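Long-range contacts in uncharacterized protein (Bacteroides ovatus, PDB 4FS7), which is of unknown function but, as an extracellular leucine-rich repeat protein of the BspA type, probably binds other proteins: residues 8-13 against 21-26; 186-191 against 207-212; 323-328 against 343-348. One frame throughout, in Å; residues are numbered along the deposited sequence. Where two conformers were deposited one is given.

Contact 1: residues 8-13 against 21-26; sequences EITYNF and EVSGLR
T10 and S23 both hold their hydroxyls in the crowded position between backbone N and carbonyl carbon (chi1 74° and 65°), and this turns the two oxygens to each other across the hairpin: T10 OG1 and S23 OG lie 2.9 Å apart in a hydrogen bond that either could donate. N12 swings its CG anti to the carbonyl carbon, so that OD1 comes within 3.1 Å of S23 OG while ND2 reaches the other way, to E21 OE2, in a bent bond of 3.2 Å that meets the carboxylate from above its plane. A row of polar groups thus runs along this face, and a water bound to T10 OG1 continues it weakly to L25 O.

The backbones pair antiparallel, with a classic beta bulge where S23 and G24 together stand opposite T10. S23 N donates to T10 O (2.8 Å) and T10 N to G24 O, both nearly straight at the hydrogen. With phi at 155°, G24 leaves no room for a side chain: a CB would collide with S23 O. On the other face, V22 fits between I9 and Y11, its CG1 3.8 Å from I9 CG2 and its CG2 against the ring atom CE1 of Y11. At the open end R26, bent at chi3, forms a two-pronged salt bridge with E8: NE meets OE1 at 3.1 Å in the guanidinium plane, and NH2, on a more bent path, uses the syn lone pair of OE2 at 3.0 Å.

The hairpin belongs to a mixed sheet at the N-terminal end of the chain. Strand 4-6 flanks 9-13 antiparallel, strand 55-62 runs parallel to 19-25, and V44 of strand 42-45 packs on I9 and L25.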
ATOM      1  N   GLU A   8      20.899 -17.010 -32.839  1.00 23.19           N
ATOM      2  CA  GLU A   8      20.828 -17.293 -31.408  1.00 22.70           C
ATOM      3  C   GLU A   8      19.405 -17.509 -30.888  1.00 20.64           C
ATOM      4  O   GLU A   8      19.224 -17.735 -29.702  1.00 22.66           O
ATOM      5  CB  GLU A   8      21.503 -16.164 -30.611  1.00 26.69           C
ATOM      6  CG  GLU A   8      22.983 -15.947 -30.935  1.00 34.07           C
ATOM      7  CD  GLU A   8      23.863 -17.148 -30.574  1.00 45.52           C
ATOM      8  OE1 GLU A   8      23.563 -17.863 -29.584  1.00 48.92           O
ATOM      9  OE2 GLU A   8      24.868 -17.373 -31.290  1.00 54.02           O
ATOM     10  N   ILE A   9      18.400 -17.503 -31.755  1.00 19.45           N
ATOM     11  CA  ILE A   9      16.996 -17.389 -31.321  1.00 18.47           C
ATOM     12  C   ILE A   9      16.175 -18.584 -31.782  1.00 16.24           C
ATOM     13  O   ILE A   9      16.361 -19.078 -32.914  1.00 17.56           O
ATOM     14  CB  ILE A   9      16.368 -16.096 -31.856  1.00 16.91           C
ATOM     15  CG1 ILE A   9      17.206 -14.901 -31.359  1.00 21.01           C
ATOM     16  CG2 ILE A   9      14.884 -15.949 -31.386  1.00 18.13           C
ATOM     17  CD1 ILE A   9      16.857 -13.592 -32.002  1.00 19.93           C
ATOM     18  N   THR A  10      15.286 -19.066 -30.919  1.00 16.04           N
ATOM     19  CA  THR A  10      14.385 -20.152 -31.256  1.00 15.82           C
ATOM     20  C   THR A  10      12.970 -19.632 -31.525  1.00 16.70           C
ATOM     21  O   THR A  10      12.553 -18.625 -30.944  1.00 15.26           O
ATOM     22  CB  THR A  10      14.361 -21.296 -30.203  1.00 17.75           C
ATOM     23  OG1 THR A  10      13.641 -20.872 -29.016  1.00 18.43           O
ATOM     24  CG2 THR A  10      15.767 -21.705 -29.850  1.00 20.30           C
ATOM     25  N   TYR A  11      12.244 -20.344 -32.390  1.00 14.93           N
ATOM     26  CA  TYR A  11      10.964 -19.946 -32.917  1.00 14.63           C
ATOM     27  C   TYR A  11       9.988 -21.086 -32.863  1.00 15.40           C
ATOM     28  O   TYR A  11      10.368 -22.265 -33.071  1.00 18.03           O
ATOM     29  CB  TYR A  11      11.086 -19.446 -34.372  1.00 14.37           C
ATOM     30  CG  TYR A  11      11.996 -18.243 -34.514  1.00 13.16           C
ATOM     31  CD1 TYR A  11      11.460 -16.960 -34.361  1.00 13.76           C
ATOM     32  CD2 TYR A  11      13.363 -18.355 -34.719  1.00 14.61           C
ATOM     33  CE1 TYR A  11      12.249 -15.852 -34.445  1.00 12.97           C
ATOM     34  CE2 TYR A  11      14.155 -17.242 -34.846  1.00 14.29           C
ATOM     35  CZ  TYR A  11      13.598 -15.971 -34.648  1.00 13.79           C
ATOM     36  OH  TYR A  11      14.438 -14.869 -34.736  1.00 14.78           O
ATOM     37  N   ASN A  12       8.733 -20.735 -32.651  1.00 16.05           N
ATOM     38  CA  ASN A  12       7.612 -21.636 -32.798  1.00 16.74           C
ATOM     39  C   ASN A  12       6.634 -21.101 -33.849  1.00 17.13           C
ATOM     40  O   ASN A  12       6.353 -19.907 -33.887  1.00 17.33           O
ATOM     41  CB  ASN A  12       6.835 -21.834 -31.491  1.00 17.47           C
ATOM     42  CG  ASN A  12       7.631 -22.516 -30.411  1.00 21.65           C
ATOM     43  OD1 ASN A  12       8.750 -22.939 -30.606  1.00 26.82           O
ATOM     44  ND2 ASN A  12       7.072 -22.514 -29.203  1.00 30.96           N
ATOM     45  N   PHE A  13       6.108 -21.981 -34.686  1.00 19.74           N
ATOM     46  CA  PHE A  13       5.030 -21.588 -35.590  1.00 20.59           C
ATOM     47  C   PHE A  13       3.786 -21.187 -34.803  1.00 22.90           C
ATOM     48  O   PHE A  13       3.463 -21.798 -33.756  1.00 25.52           O
ATOM     49  CB  PHE A  13       4.692 -22.705 -36.586  1.00 22.38           C
ATOM     50  CG  PHE A  13       5.856 -23.107 -37.427  1.00 21.09           C
ATOM     51  CD1 PHE A  13       6.368 -22.234 -38.366  1.00 20.46           C
ATOM     52  CD2 PHE A  13       6.471 -24.326 -37.251  1.00 23.24           C
ATOM     53  CE1 PHE A  13       7.467 -22.558 -39.131  1.00 21.84           C
ATOM     54  CE2 PHE A  13       7.578 -24.674 -38.005  1.00 22.69           C
ATOM     55  CZ  PHE A  13       8.088 -23.775 -38.955  1.00 22.05           C
ATOM     56  N   GLU A  21       6.418 -17.060 -33.562  1.00 14.79           N
ATOM     57  CA  GLU A  21       6.677 -16.408 -32.269  0.50 13.52           C
ATOM     58  C   GLU A  21       8.102 -16.739 -31.848  1.00 13.52           C
ATOM     59  O   GLU A  21       8.612 -17.845 -32.061  1.00 15.53           O
ATOM     60  CB  GLU A  21       5.677 -16.859 -31.154  0.50 15.62           C
ATOM     61  CG  GLU A  21       5.901 -18.334 -30.695  0.50 14.12           C
ATOM     62  CD  GLU A  21       5.034 -18.867 -29.533  0.50 17.46           C
ATOM     63  OE1 GLU A  21       4.357 -18.114 -28.837  0.50 17.02           O
ATOM     64  OE2 GLU A  21       5.056 -20.094 -29.332  0.50 22.10           O
ATOM     65  N   VAL A  22       8.775 -15.788 -31.224  1.00 12.98           N
ATOM     66  CA  VAL A  22      10.035 -16.058 -30.544  1.00 13.17           C
ATOM     67  C   VAL A  22       9.743 -16.910 -29.317  1.00 14.33           C
ATOM     68  O   VAL A  22       8.907 -16.564 -28.491  1.00 15.31           O
ATOM     69  CB  VAL A  22      10.680 -14.744 -30.066  1.00 13.80           C
ATOM     70  CG1 VAL A  22      11.957 -15.020 -29.209  1.00 15.16           C
ATOM     71  CG2 VAL A  22      11.028 -13.872 -31.272  1.00 14.78           C
ATOM     72  N   SER A  23      10.390 -18.060 -29.229  1.00 15.03           N
ATOM     73  CA  SER A  23      10.153 -18.975 -28.134  1.00 15.99           C
ATOM     74  C   SER A  23      11.306 -19.079 -27.155  1.00 16.41           C
ATOM     75  O   SER A  23      11.151 -19.729 -26.112  1.00 22.12           O
ATOM     76  CB  SER A  23       9.732 -20.324 -28.664  1.00 18.80           C
ATOM     77  OG  SER A  23      10.791 -20.893 -29.388  1.00 20.93           O
ATOM     78  N   GLY A  24      12.419 -18.424 -27.407  1.00 16.96           N
ATOM     79  CA  GLY A  24      13.549 -18.508 -26.500  1.00 20.72           C
ATOM     80  C   GLY A  24      14.859 -18.225 -27.192  1.00 17.76           C
ATOM     81  O   GLY A  24      14.899 -17.766 -28.341  1.00 18.13           O
ATOM     82  N   LEU A  25      15.935 -18.522 -26.477  1.00 19.85           N
ATOM     83  CA  LEU A  25      17.292 -18.455 -26.973  1.00 20.95           C
ATOM     84  C   LEU A  25      17.881 -19.846 -27.087  1.00 22.90           C
ATOM     85  O   LEU A  25      17.509 -20.749 -26.365  1.00 24.22           O
ATOM     86  CB  LEU A  25      18.192 -17.672 -26.023  1.00 24.46           C
ATOM     87  CG  LEU A  25      17.959 -16.177 -25.971  1.00 26.26           C
ATOM     88  CD1 LEU A  25      18.829 -15.543 -24.900  1.00 27.86           C
ATOM     89  CD2 LEU A  25      18.242 -15.560 -27.341  1.00 26.95           C
ATOM     90  N   ARG A  26      18.802 -19.976 -28.030  1.00 25.48           N
ATOM     91  CA  ARG A  26      19.686 -21.117 -28.110  1.00 28.18           C
ATOM     92  C   ARG A  26      20.359 -21.346 -26.746  1.00 29.26           C
ATOM     93  O   ARG A  26      20.877 -20.411 -26.125  1.00 29.15           O
ATOM     94  CB  ARG A  26      20.718 -20.844 -29.209  1.00 30.52           C
ATOM     95  CG  ARG A  26      21.602 -21.974 -29.557  1.00 33.80           C
ATOM     96  CD  ARG A  26      22.315 -21.683 -30.854  1.00 37.58           C
ATOM     97  NE  ARG A  26      23.456 -20.783 -30.659  1.00 41.43           N
ATOM     98  CZ  ARG A  26      24.730 -21.068 -30.951  1.00 45.37           C
ATOM     99  NH1 ARG A  26      25.075 -22.238 -31.474  1.00 48.31           N
ATOM    100  NH2 ARG A  26      25.678 -20.158 -30.727  1.00 47.04           N
TER
HETATM  101  O   HOH W   1      14.455 -22.046 -26.561  1.00 31.30           O

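Contact 2: residues 186-191 against 207-212; sequences KLKSIK and CILLEN. With EDO (1,2-ethanediol), chain B.
N212 and S189 face each other through their polar ends, both side chains turned with the gamma atom anti to the carbonyl carbon. The amide of N212 presents ND2 to S189 OG at 3.0 Å, with the serine oxygen close to the amide plane, while its other end, OD1, accepts from O2 of an ethanediol, probably left from the crystallisation liquor. An alanine in place of S189 would remove the acceptor of ND2 and would probably leave the N212 amide less firmly held in its rotation.

K188 and E211 lie alongside, yet their charges do not meet: E211 OE1 approaches the methylene CG of K188 at 3.8 Å, and NZ stays 5.0 Å from that oxygen. K186 runs beside L209, CD against CD1 at 3.9 Å. L210, its CG anti to the backbone N, lays CD1 over a face of the K188-S189 peptide and reaches I190 CG2 at 4.3 Å.

The main chains themselves advance in nearly the same direction. K188 O accepts from two successive amides, E211 N at 2.9 Å and N212 N at 3.1 Å, and I190 N returns a bond to N212 O almost along the C=O axis.

The two segments are successive rungs of the leucine-rich repeat stack, the first between strands 175-176 and 198-199, the second before strand 221-222. I190 also packs on L169 and M213, and L210 on F204.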
ATOM      1  N   LYS A 186      11.760   4.663  -2.449  1.00 12.55           N
ATOM      2  CA  LYS A 186      12.310   5.949  -2.902  0.50 12.73           C
ATOM      3  C   LYS A 186      11.250   6.915  -3.432  1.00 12.05           C
ATOM      4  O   LYS A 186      11.548   8.044  -3.815  1.00 15.17           O
ATOM      5  CB  LYS A 186      13.389   5.716  -3.984  0.50 13.34           C
ATOM      6  CG  LYS A 186      14.719   5.264  -3.448  0.50 15.30           C
ATOM      7  CD  LYS A 186      15.149   5.993  -2.172  0.50 24.99           C
ATOM      8  CE  LYS A 186      16.498   5.488  -1.607  0.50 28.33           C
ATOM      9  NZ  LYS A 186      16.740   3.989  -1.603  1.00 36.97           N
ATOM     10  N   LEU A 187       9.994   6.484  -3.462  1.00 10.80           N
ATOM     11  CA  LEU A 187       8.901   7.297  -3.990  1.00 11.49           C
ATOM     12  C   LEU A 187       8.519   8.343  -2.923  1.00 11.99           C
ATOM     13  O   LEU A 187       7.950   8.004  -1.907  1.00 12.90           O
ATOM     14  CB  LEU A 187       7.712   6.407  -4.375  1.00 12.83           C
ATOM     15  CG  LEU A 187       6.558   7.082  -5.098  1.00 14.11           C
ATOM     16  CD1 LEU A 187       6.996   7.622  -6.474  1.00 14.96           C
ATOM     17  CD2 LEU A 187       5.431   6.098  -5.246  1.00 17.32           C
ATOM     18  N   LYS A 188       8.851   9.604  -3.155  1.00 11.24           N
ATOM     19  CA  LYS A 188       8.556  10.687  -2.197  1.00 11.39           C
ATOM     20  C   LYS A 188       7.213  11.348  -2.405  1.00 10.64           C
ATOM     21  O   LYS A 188       6.649  11.915  -1.469  1.00 11.07           O
ATOM     22  CB  LYS A 188       9.675  11.725  -2.243  1.00 15.14           C
ATOM     23  CG  LYS A 188       9.635  12.805  -1.198  1.00 20.43           C
ATOM     24  CD  LYS A 188      10.829  13.766  -1.285  1.00 28.05           C
ATOM     25  CE  LYS A 188      12.147  13.145  -1.698  1.00 36.11           C
ATOM     26  NZ  LYS A 188      12.757  12.205  -0.686  1.00 39.57           N
ATOM     27  N   SER A 189       6.728  11.306  -3.647  1.00 11.14           N
ATOM     28  CA  SER A 189       5.518  11.995  -4.034  1.00 11.00           C
ATOM     29  C   SER A 189       4.758  11.191  -5.080  1.00 11.44           C
ATOM     30  O   SER A 189       5.363  10.452  -5.852  1.00 12.94           O
ATOM     31  CB  SER A 189       5.881  13.332  -4.680  1.00 13.13           C
ATOM     32  OG  SER A 189       6.826  14.076  -3.933  1.00 12.67           O
ATOM     33  N   ILE A 190       3.463  11.425  -5.157  1.00 10.65           N
ATOM     34  CA  ILE A 190       2.676  10.944  -6.274  1.00 11.70           C
ATOM     35  C   ILE A 190       1.499  11.863  -6.467  1.00 11.52           C
ATOM     36  O   ILE A 190       0.854  12.293  -5.493  1.00 12.88           O
ATOM     37  CB  ILE A 190       2.223   9.461  -6.096  1.00 13.01           C
ATOM     38  CG1 ILE A 190       1.673   8.903  -7.412  1.00 14.56           C
ATOM     39  CG2 ILE A 190       1.290   9.296  -4.944  1.00 13.56           C
ATOM     40  CD1 ILE A 190       1.498   7.399  -7.417  1.00 16.08           C
ATOM     41  N   LYS A 191       1.187  12.148  -7.726  1.00 11.15           N
ATOM     42  CA  LYS A 191      -0.025  12.845  -8.122  1.00 11.61           C
ATOM     43  C   LYS A 191      -1.095  11.826  -8.454  1.00 11.04           C
ATOM     44  O   LYS A 191      -0.975  11.078  -9.404  1.00 13.02           O
ATOM     45  CB  LYS A 191       0.261  13.768  -9.306  1.00 13.25           C
ATOM     46  CG  LYS A 191      -0.954  14.560  -9.757  1.00 16.71           C
ATOM     47  CD  LYS A 191      -0.627  15.606 -10.818  1.00 21.55           C
ATOM     48  CE  LYS A 191      -1.887  16.405 -11.241  1.00 30.16           C
ATOM     49  NZ  LYS A 191      -2.665  16.916 -10.041  1.00 39.03           N
ATOM     50  N   CYS A 207       6.189   2.303   1.343  1.00 10.05           N
ATOM     51  CA  CYS A 207       6.743   3.464   0.618  1.00 10.80           C
ATOM     52  C   CYS A 207       7.217   4.446   1.694  1.00 10.27           C
ATOM     53  O   CYS A 207       6.585   5.453   1.996  1.00 10.48           O
ATOM     54  CB  CYS A 207       5.703   4.099  -0.266  1.00 10.80           C
ATOM     55  SG  CYS A 207       5.277   3.045  -1.691  1.00 11.52           S
ATOM     56  N   ILE A 208       8.365   4.107   2.276  1.00 10.69           N
ATOM     57  CA  ILE A 208       8.832   4.738   3.524  1.00 12.30           C
ATOM     58  C   ILE A 208       9.183   6.203   3.379  1.00 12.56           C
ATOM     59  O   ILE A 208       9.291   6.933   4.381  1.00 14.58           O
ATOM     60  CB  ILE A 208       9.979   3.941   4.141  1.00 13.64           C
ATOM     61  CG1 ILE A 208      11.197   3.844   3.219  1.00 15.45           C
ATOM     62  CG2 ILE A 208       9.497   2.557   4.608  1.00 16.91           C
ATOM     63  CD1 ILE A 208      12.454   3.321   3.928  1.00 24.26           C
ATOM     64  N   LEU A 209       9.423   6.664   2.153  1.00 11.84           N
ATOM     65  CA  LEU A 209       9.730   8.092   1.902  1.00 12.32           C
ATOM     66  C   LEU A 209       8.522   8.868   1.404  1.00 11.77           C
ATOM     67  O   LEU A 209       8.629  10.074   1.141  1.00 13.22           O
ATOM     68  CB  LEU A 209      10.860   8.268   0.871  1.00 14.23           C
ATOM     69  CG  LEU A 209      12.230   7.902   1.430  1.00 19.06           C
ATOM     70  CD1 LEU A 209      13.309   8.211   0.423  1.00 21.77           C
ATOM     71  CD2 LEU A 209      12.602   8.529   2.769  1.00 26.30           C
ATOM     72  N   LEU A 210       7.383   8.233   1.209  1.00 10.72           N
ATOM     73  CA  LEU A 210       6.243   8.901   0.589  1.00 10.30           C
ATOM     74  C   LEU A 210       5.674   9.929   1.576  1.00 11.35           C
ATOM     75  O   LEU A 210       5.204   9.563   2.646  1.00 12.96           O
ATOM     76  CB  LEU A 210       5.176   7.871   0.182  1.00 10.59           C
ATOM     77  CG  LEU A 210       3.889   8.409  -0.443  1.00 12.16           C
ATOM     78  CD1 LEU A 210       4.180   9.106  -1.793  1.00 14.32           C
ATOM     79  CD2 LEU A 210       2.884   7.305  -0.576  1.00 17.21           C
ATOM     80  N   GLU A 211       5.748  11.190   1.156  1.00 12.23           N
ATOM     81  CA  GLU A 211       5.352  12.346   1.958  0.50 12.77           C
ATOM     82  C   GLU A 211       4.286  13.202   1.290  1.00 12.28           C
ATOM     83  O   GLU A 211       3.463  13.821   1.971  1.00 15.04           O
ATOM     84  CB  GLU A 211       6.595  13.245   2.255  0.50 14.11           C
ATOM     85  CG  GLU A 211       7.577  12.730   3.338  0.50 13.94           C
ATOM     86  CD  GLU A 211       8.915  13.496   3.379  0.50 18.87           C
ATOM     87  OE1 GLU A 211       9.296  14.122   2.360  0.50 18.83           O
ATOM     88  OE2 GLU A 211       9.616  13.424   4.421  0.50 24.50           O
ATOM     89  N   ASN A 212       4.328  13.330  -0.044  1.00 10.96           N
ATOM     90  CA  ASN A 212       3.469  14.288  -0.754  1.00 10.57           C
ATOM     91  C   ASN A 212       2.444  13.542  -1.582  1.00 11.48           C
ATOM     92  O   ASN A 212       2.778  12.882  -2.577  1.00 13.73           O
ATOM     93  CB  ASN A 212       4.336  15.184  -1.647  1.00 10.80           C
ATOM     94  CG  ASN A 212       5.507  15.812  -0.892  1.00 11.18           C
ATOM     95  OD1 ASN A 212       5.277  16.580   0.063  1.00 12.61           O
ATOM     96  ND2 ASN A 212       6.741  15.491  -1.261  1.00 12.06           N
TER
HETATM   97  C1  EDO B 501       3.609  18.468   3.299  1.00 17.31           C
HETATM   98  O1  EDO B 501       4.897  18.900   2.900  1.00 17.33           O
HETATM   99  C2  EDO B 501       3.212  17.155   2.647  1.00 15.48           C
HETATM  100  O2  EDO B 501       3.024  17.385   1.237  1.00 17.93           O

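Contact 3: residues 323-328 against 343-348; sequences VSIDLP and TSLSNI
Two successive coils of the BspA-type leucine-rich repeat region meet here, in parallel, through the short, weakly bonded strands 324-325 and 347-348, with S324 paired to N347. V323 O is the hub: it takes S346 N on a lone pair in the carbonyl plane at 2.8 Å, and N347 N almost along the C=O axis at 3.0 Å. Two residues on, I325 N donates to N347 O, again nearly head-on, so the two segments exchange bonds in both directions.

The side chains split between two faces. On one, the amide of N347 lies beside V323, its ND2 3.8 Å from CG1. On the other, I325 and I348 lie side by side, each with CG1 anti to the backbone N (chi1 -167° and -175°); I325 CG2 touches I348 CD1 at 3.6 Å. L327 crosses I348 obliquely, CD1 to CD1 at 4.1 Å, and L345 brings its CD1 to 3.6 Å from V323 O.

Further out, strand 301-304 backs this apolar row, V302 and L304 packing on I325 and L304 on L327, while L368 touches I348 from the C-terminal direction. N349 OD1 accepts from L327 N, and S344 OG bonds to T320 O, which ties the start of the later coil to the residues leading into the earlier one.

On the polar face, N347 ND2 donates to S324 OG at 2.9 Å, the acceptor only 11° out of the amide plane.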
ATOM      1  N   VAL A 323      -0.583  11.837  29.413  1.00 10.44           N
ATOM      2  CA  VAL A 323      -0.753  12.261  30.806  1.00 11.18           C
ATOM      3  C   VAL A 323      -2.199  12.579  31.105  1.00 10.00           C
ATOM      4  O   VAL A 323      -2.714  12.294  32.209  1.00 10.57           O
ATOM      5  CB  VAL A 323       0.140  13.504  31.076  1.00 11.54           C
ATOM      6  CG1 VAL A 323      -0.276  14.158  32.429  1.00 13.62           C
ATOM      7  CG2 VAL A 323       1.555  13.077  31.118  1.00 13.30           C
ATOM      8  N   SER A 324      -2.881  13.205  30.161  1.00 11.45           N
ATOM      9  CA  SER A 324      -4.278  13.665  30.331  1.00 13.93           C
ATOM     10  C   SER A 324      -5.119  13.244  29.150  1.00 13.71           C
ATOM     11  O   SER A 324      -4.663  13.339  27.993  1.00 16.00           O
ATOM     12  CB  SER A 324      -4.346  15.196  30.429  1.00 17.75           C
ATOM     13  OG  SER A 324      -3.472  15.677  31.441  1.00 17.84           O
ATOM     14  N   ILE A 325      -6.361  12.889  29.421  1.00 12.88           N
ATOM     15  CA  ILE A 325      -7.352  12.771  28.379  1.00 13.31           C
ATOM     16  C   ILE A 325      -8.735  13.148  28.926  1.00 14.52           C
ATOM     17  O   ILE A 325      -9.134  12.735  30.035  1.00 14.17           O
ATOM     18  CB  ILE A 325      -7.329  11.410  27.688  1.00 13.63           C
ATOM     19  CG1 ILE A 325      -8.161  11.405  26.388  1.00 14.25           C
ATOM     20  CG2 ILE A 325      -7.793  10.307  28.692  1.00 14.99           C
ATOM     21  CD1 ILE A 325      -8.051  10.091  25.584  1.00 15.35           C
ATOM     22  N   ASP A 326      -9.384  14.024  28.177  1.00 14.83           N
ATOM     23  CA  ASP A 326     -10.738  14.487  28.480  1.00 14.66           C
ATOM     24  C   ASP A 326     -11.688  13.630  27.696  1.00 14.82           C
ATOM     25  O   ASP A 326     -11.743  13.696  26.467  1.00 17.67           O
ATOM     26  CB  ASP A 326     -10.836  15.977  28.145  1.00 16.81           C
ATOM     27  CG  ASP A 326     -12.206  16.588  28.414  1.00 22.54           C
ATOM     28  OD1 ASP A 326     -12.944  16.072  29.253  1.00 24.34           O
ATOM     29  OD2 ASP A 326     -12.505  17.630  27.785  1.00 30.61           O
ATOM     30  N   LEU A 327     -12.418  12.780  28.390  1.00 14.06           N
ATOM     31  CA  LEU A 327     -13.445  11.933  27.767  1.00 14.23           C
ATOM     32  C   LEU A 327     -14.680  12.793  27.597  1.00 15.56           C
ATOM     33  O   LEU A 327     -15.122  13.437  28.558  1.00 17.11           O
ATOM     34  CB  LEU A 327     -13.757  10.717  28.621  1.00 14.74           C
ATOM     35  CG  LEU A 327     -12.599   9.716  28.784  1.00 14.95           C
ATOM     36  CD1 LEU A 327     -13.141   8.467  29.502  1.00 14.54           C
ATOM     37  CD2 LEU A 327     -11.920   9.387  27.466  1.00 18.08           C
ATOM     38  N   PRO A 328     -15.246  12.823  26.395  1.00 13.44           N
ATOM     39  CA  PRO A 328     -16.347  13.742  26.175  1.00 14.45           C
ATOM     40  C   PRO A 328     -17.640  13.264  26.806  1.00 13.91           C
ATOM     41  O   PRO A 328     -17.800  12.095  27.234  1.00 14.01           O
ATOM     42  CB  PRO A 328     -16.441  13.826  24.643  1.00 15.83           C
ATOM     43  CG  PRO A 328     -15.880  12.540  24.177  1.00 16.88           C
ATOM     44  CD  PRO A 328     -14.758  12.238  25.139  1.00 14.94           C
ATOM     45  N   THR A 343       1.497   4.410  31.358  1.00 10.17           N
ATOM     46  CA  THR A 343       2.313   4.656  32.548  0.50 12.22           C
ATOM     47  C   THR A 343       2.294   6.080  33.058  1.00 11.54           C
ATOM     48  O   THR A 343       2.514   6.317  34.248  1.00 14.29           O
ATOM     49  CB  THR A 343       3.768   4.352  32.225  0.50 13.83           C
ATOM     50  OG1 THR A 343       3.839   3.106  31.524  0.50 14.80           O
ATOM     51  CG2 THR A 343       4.631   4.323  33.490  0.50 17.08           C
ATOM     52  N   SER A 344       2.069   7.025  32.161  1.00 10.37           N
ATOM     53  CA  SER A 344       2.057   8.444  32.520  1.00 11.28           C
ATOM     54  C   SER A 344       0.679   9.009  32.810  1.00  9.88           C
ATOM     55  O   SER A 344       0.567  10.155  33.220  1.00 11.43           O
ATOM     56  CB  SER A 344       2.725   9.298  31.398  1.00 12.28           C
ATOM     57  OG  SER A 344       4.071   8.924  31.159  1.00 14.43           O
ATOM     58  N   LEU A 345      -0.384   8.239  32.620  1.00  9.55           N
ATOM     59  CA  LEU A 345      -1.745   8.755  32.663  1.00  9.51           C
ATOM     60  C   LEU A 345      -2.064   9.157  34.103  1.00 10.27           C
ATOM     61  O   LEU A 345      -2.037   8.329  34.998  1.00 11.71           O
ATOM     62  CB  LEU A 345      -2.745   7.721  32.155  1.00 10.27           C
ATOM     63  CG  LEU A 345      -4.190   8.152  32.083  1.00 10.60           C
ATOM     64  CD1 LEU A 345      -4.364   9.333  31.131  1.00 12.36           C
ATOM     65  CD2 LEU A 345      -5.052   6.975  31.726  1.00 12.30           C
ATOM     66  N   SER A 346      -2.450  10.418  34.285  1.00 11.12           N
ATOM     67  CA  SER A 346      -2.726  10.989  35.601  0.50 11.72           C
ATOM     68  C   SER A 346      -4.103  11.616  35.686  1.00 12.10           C
ATOM     69  O   SER A 346      -4.705  11.621  36.751  1.00 13.95           O
ATOM     70  CB  SER A 346      -1.678  12.059  35.923  0.50 12.89           C
ATOM     71  OG  SER A 346      -1.973  12.695  37.157  0.50 17.63           O
ATOM     72  N   ASN A 347      -4.577  12.190  34.604  1.00 12.00           N
ATOM     73  CA  ASN A 347      -5.807  12.974  34.558  1.00 13.43           C
ATOM     74  C   ASN A 347      -6.777  12.402  33.556  1.00 13.40           C
ATOM     75  O   ASN A 347      -6.542  12.514  32.358  1.00 15.10           O
ATOM     76  CB  ASN A 347      -5.504  14.423  34.185  1.00 16.02           C
ATOM     77  CG  ASN A 347      -4.398  14.983  34.993  1.00 18.66           C
ATOM     78  OD1 ASN A 347      -4.513  15.045  36.225  1.00 22.54           O
ATOM     79  ND2 ASN A 347      -3.312  15.411  34.337  1.00 18.14           N
ATOM     80  N   ILE A 348      -7.853  11.806  34.041  1.00 13.50           N
ATOM     81  CA  ILE A 348      -8.918  11.285  33.213  1.00 13.18           C
ATOM     82  C   ILE A 348     -10.208  11.425  33.988  1.00 13.32           C
ATOM     83  O   ILE A 348     -10.259  11.121  35.179  1.00 14.62           O
ATOM     84  CB  ILE A 348      -8.630   9.845  32.723  1.00 13.59           C
ATOM     85  CG1 ILE A 348      -9.734   9.403  31.757  1.00 12.49           C
ATOM     86  CG2 ILE A 348      -8.443   8.873  33.916  1.00 16.13           C
ATOM     87  CD1 ILE A 348      -9.386   8.084  31.017  1.00 13.54           C
TER

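The three contacts follow one another along the chain without touching. Contact 1, an antiparallel hairpin in the N-terminal sheet, has its centre about 41 Å from that of contact 2 and about 71 Å from that of contact 3, which lies on the opposite side of the chain's centre. Contacts 2 and 3, centres about 35 Å apart and nearest atoms about 26 Å, repeat one design: a carbonyl shared by two successive amides, then an asparagine bonded to a serine of the preceding coil. Recurring in two separate BspA-type repeat regions, it fits an elongated solenoid built from like turns. The ethanediol at contact 2, probably from the crystallisation liquor, is no evidence of a functional site.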